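PDB 6A5D: GPI-anchored protein LLG1 from Arabidopsis thaliana, which probably serves as a membrane-anchored co-receptor that helps a receptor kinase perceive RALF peptide signals in a heterotypic complex. Local coordinates for residues Ala60-Thr64 / Cys106-Leu112. Numbering follows the deposited sequence.
Sequences ACPYT and CPAGSQL
A disulfide between two loops, Cys61-Cys106, ties the last ordered part of the chain, after helix 92-99, to the connection between helices 49-60 and 64-67 of this small, helical, cystine-rich domain. Residues 61-62 form a short 3-10 segment; Tyr63 N donates a hydrogen bond to Ala60 O at 2.8 Å, and Tyr63 is the N-cap residue before helix 64-67. In segment 106-112, Cys106 to Gly109 make a type I beta turn, closed by a 2.8 Å hydrogen bond from Gly109 N to Cys106 O. Gly109, at phi 119° and psi -23°, takes a conformation in which a CB would jam against the preceding carbonyl. The chain then doubles back, Cys106 N donating to Ser110 O at 2.6 Å, and runs extended through Leu112. The CA atoms of Cys61 and Cys106 lie 5.9 Å apart, those of Thr64 and Leu112 6.3 Å. Both cysteines use m rotamers (chi1 -72°), and a chi3 of -91° gives the bridge a left-handed twist. No hydrogen bond joins the two segments; the rest is van der Waals packing, mostly apolar. Leu112, in its mt rotamer, sets CD2 3.9 Å from Ala60 CB and CD1 3.9 Å from Cys61 SG, and also touches Phe56 and Lys57 of helix 49-60. Gln111 O accepts a hydrogen bond from Asn68 ND2. Thr64 CB meets Ser110 OG at 3.6 Å, and chi1 p places Thr64 CG2 3.7 Å from both Cys106 SG and Leu112 CD2.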
ATOM      1  N   ALA A  60      -1.890   5.012  -0.767  1.00 10.65           N
ATOM      2  CA  ALA A  60      -2.581   4.074  -1.641  1.00 10.30           C
ATOM      3  C   ALA A  60      -4.066   4.353  -1.769  1.00  9.56           C
ATOM      4  O   ALA A  60      -4.644   4.080  -2.817  1.00 10.36           O
ATOM      5  CB  ALA A  60      -2.385   2.636  -1.130  1.00  9.47           C
ATOM      6  N   CYS A  61      -4.686   4.911  -0.737  1.00 10.56           N
ATOM      7  CA  CYS A  61      -6.119   5.170  -0.789  1.00 10.21           C
ATOM      8  C   CYS A  61      -6.566   6.048  -1.957  1.00 12.38           C
ATOM      9  O   CYS A  61      -7.697   5.843  -2.430  1.00 10.72           O
ATOM     10  CB  CYS A  61      -6.614   5.721   0.552  1.00  8.49           C
ATOM     11  SG  CYS A  61      -6.645   4.464   1.850  1.00 74.81           S
ATOM     12  N   PRO A  62      -5.779   7.001  -2.466  1.00 10.35           N
ATOM     13  CA  PRO A  62      -6.234   7.730  -3.662  1.00 11.10           C
ATOM     14  C   PRO A  62      -6.411   6.844  -4.881  1.00 11.43           C
ATOM     15  O   PRO A  62      -7.004   7.292  -5.868  1.00 12.54           O
ATOM     16  CB  PRO A  62      -5.187   8.835  -3.867  1.00 11.05           C
ATOM     17  CG  PRO A  62      -4.349   8.865  -2.630  1.00 11.93           C
ATOM     18  CD  PRO A  62      -4.574   7.601  -1.848  1.00 10.73           C
ATOM     19  N   TYR A  63      -5.946   5.596  -4.842  1.00  7.28           N
ATOM     20  CA  TYR A  63      -5.929   4.731  -6.014  1.00 10.60           C
ATOM     21  C   TYR A  63      -6.803   3.498  -5.852  1.00 11.09           C
ATOM     22  O   TYR A  63      -6.639   2.533  -6.600  1.00 11.72           O
ATOM     23  CB  TYR A  63      -4.488   4.368  -6.395  1.00  9.14           C
ATOM     24  CG  TYR A  63      -3.689   5.627  -6.618  1.00 10.69           C
ATOM     25  CD1 TYR A  63      -3.807   6.318  -7.812  1.00 12.02           C
ATOM     26  CD2 TYR A  63      -2.885   6.174  -5.615  1.00 11.30           C
ATOM     27  CE1 TYR A  63      -3.131   7.502  -8.035  1.00  9.81           C
ATOM     28  CE2 TYR A  63      -2.203   7.379  -5.823  1.00  9.41           C
ATOM     29  CZ  TYR A  63      -2.329   8.029  -7.039  1.00 10.27           C
ATOM     30  OH  TYR A  63      -1.685   9.223  -7.308  1.00 12.16           O
ATOM     31  N   THR A  64      -7.749   3.515  -4.901  1.00  9.86           N
ATOM     32  CA  THR A  64      -8.602   2.341  -4.719  1.00 11.83           C
ATOM     33  C   THR A  64      -9.378   1.999  -5.988  1.00 10.78           C
ATOM     34  O   THR A  64      -9.603   0.814  -6.270  1.00 11.35           O
ATOM     35  CB  THR A  64      -9.560   2.500  -3.529  1.00 13.06           C
ATOM     36  OG1 THR A  64     -10.315   3.719  -3.651  1.00 12.07           O
ATOM     37  CG2 THR A  64      -8.801   2.516  -2.231  1.00 14.82           C
ATOM     38  N   CYS A 106      -9.971   2.262   3.852  1.00 14.04           N
ATOM     39  CA  CYS A 106      -9.621   3.661   3.677  1.00 12.36           C
ATOM     40  C   CYS A 106     -10.646   4.535   4.391  1.00 16.81           C
ATOM     41  O   CYS A 106     -11.818   4.166   4.500  1.00 15.79           O
ATOM     42  CB  CYS A 106      -9.609   3.997   2.197  1.00 12.19           C
ATOM     43  SG  CYS A 106      -8.203   3.261   1.346  1.00 13.18           S
ATOM     44  N   PRO A 107     -10.230   5.698   4.894  1.00 13.55           N
ATOM     45  CA  PRO A 107     -11.169   6.525   5.672  1.00 17.35           C
ATOM     46  C   PRO A 107     -12.393   6.953   4.885  1.00 18.09           C
ATOM     47  O   PRO A 107     -13.464   7.126   5.481  1.00 18.24           O
ATOM     48  CB  PRO A 107     -10.313   7.713   6.143  1.00 18.38           C
ATOM     49  CG  PRO A 107      -9.051   7.645   5.368  1.00 16.27           C
ATOM     50  CD  PRO A 107      -8.861   6.238   4.903  1.00 14.73           C
ATOM     51  N   ALA A 108     -12.283   7.101   3.565  1.00 16.21           N
ATOM     52  CA  ALA A 108     -13.449   7.401   2.739  1.00 19.66           C
ATOM     53  C   ALA A 108     -14.348   6.195   2.494  1.00 17.73           C
ATOM     54  O   ALA A 108     -15.410   6.357   1.883  1.00 21.30           O
ATOM     55  CB  ALA A 108     -13.026   8.013   1.399  1.00 18.16           C
ATOM     56  N   GLY A 109     -13.976   5.001   2.947  1.00 16.38           N
ATOM     57  CA  GLY A 109     -14.864   3.848   2.949  1.00 18.46           C
ATOM     58  C   GLY A 109     -14.411   2.664   2.119  1.00 18.65           C
ATOM     59  O   GLY A 109     -14.860   1.534   2.382  1.00 22.17           O
ATOM     60  N   SER A 110     -13.560   2.862   1.118  1.00 16.94           N
ATOM     61  CA  SER A 110     -13.192   1.734   0.277  1.00 17.09           C
ATOM     62  C   SER A 110     -12.117   0.891   0.964  1.00 18.43           C
ATOM     63  O   SER A 110     -11.443   1.337   1.896  1.00 21.58           O
ATOM     64  CB  SER A 110     -12.693   2.217  -1.084  1.00 21.31           C
ATOM     65  OG  SER A 110     -12.503   1.119  -1.969  1.00 26.96           O
ATOM     66  N   GLN A 111     -11.944  -0.335   0.470  1.00 18.44           N
ATOM     67  CA  GLN A 111     -11.016  -1.302   1.042  1.00 16.72           C
ATOM     68  C   GLN A 111      -9.791  -1.407   0.147  1.00 17.72           C
ATOM     69  O   GLN A 111      -9.914  -1.520  -1.077  1.00 22.77           O
ATOM     70  CB  GLN A 111     -11.661  -2.689   1.107  1.00 19.70           C
ATOM     71  CG  GLN A 111     -13.016  -2.709   1.769  1.00 22.46           C
ATOM     72  CD  GLN A 111     -12.940  -2.271   3.211  1.00 23.96           C
ATOM     73  OE1 GLN A 111     -12.005  -2.639   3.933  1.00 23.56           O
ATOM     74  NE2 GLN A 111     -13.903  -1.466   3.638  1.00 26.44           N
ATOM     75  N   LEU A 112      -8.588  -1.418   0.776  1.00 14.66           N
ATOM     76  CA  LEU A 112      -7.379  -1.688   0.010  1.00 14.85           C
ATOM     77  C   LEU A 112      -7.157  -3.192  -0.089  1.00 14.73           C
ATOM     78  O   LEU A 112      -7.410  -3.920   0.877  1.00 13.69           O
ATOM     79  CB  LEU A 112      -6.176  -1.084   0.711  1.00 13.15           C
ATOM     80  CG  LEU A 112      -6.116   0.432   0.681  1.00 14.34           C
ATOM     81  CD1 LEU A 112      -5.059   0.938   1.653  1.00 16.85           C
ATOM     82  CD2 LEU A 112      -5.818   0.854  -0.737  1.00 15.78           C
TER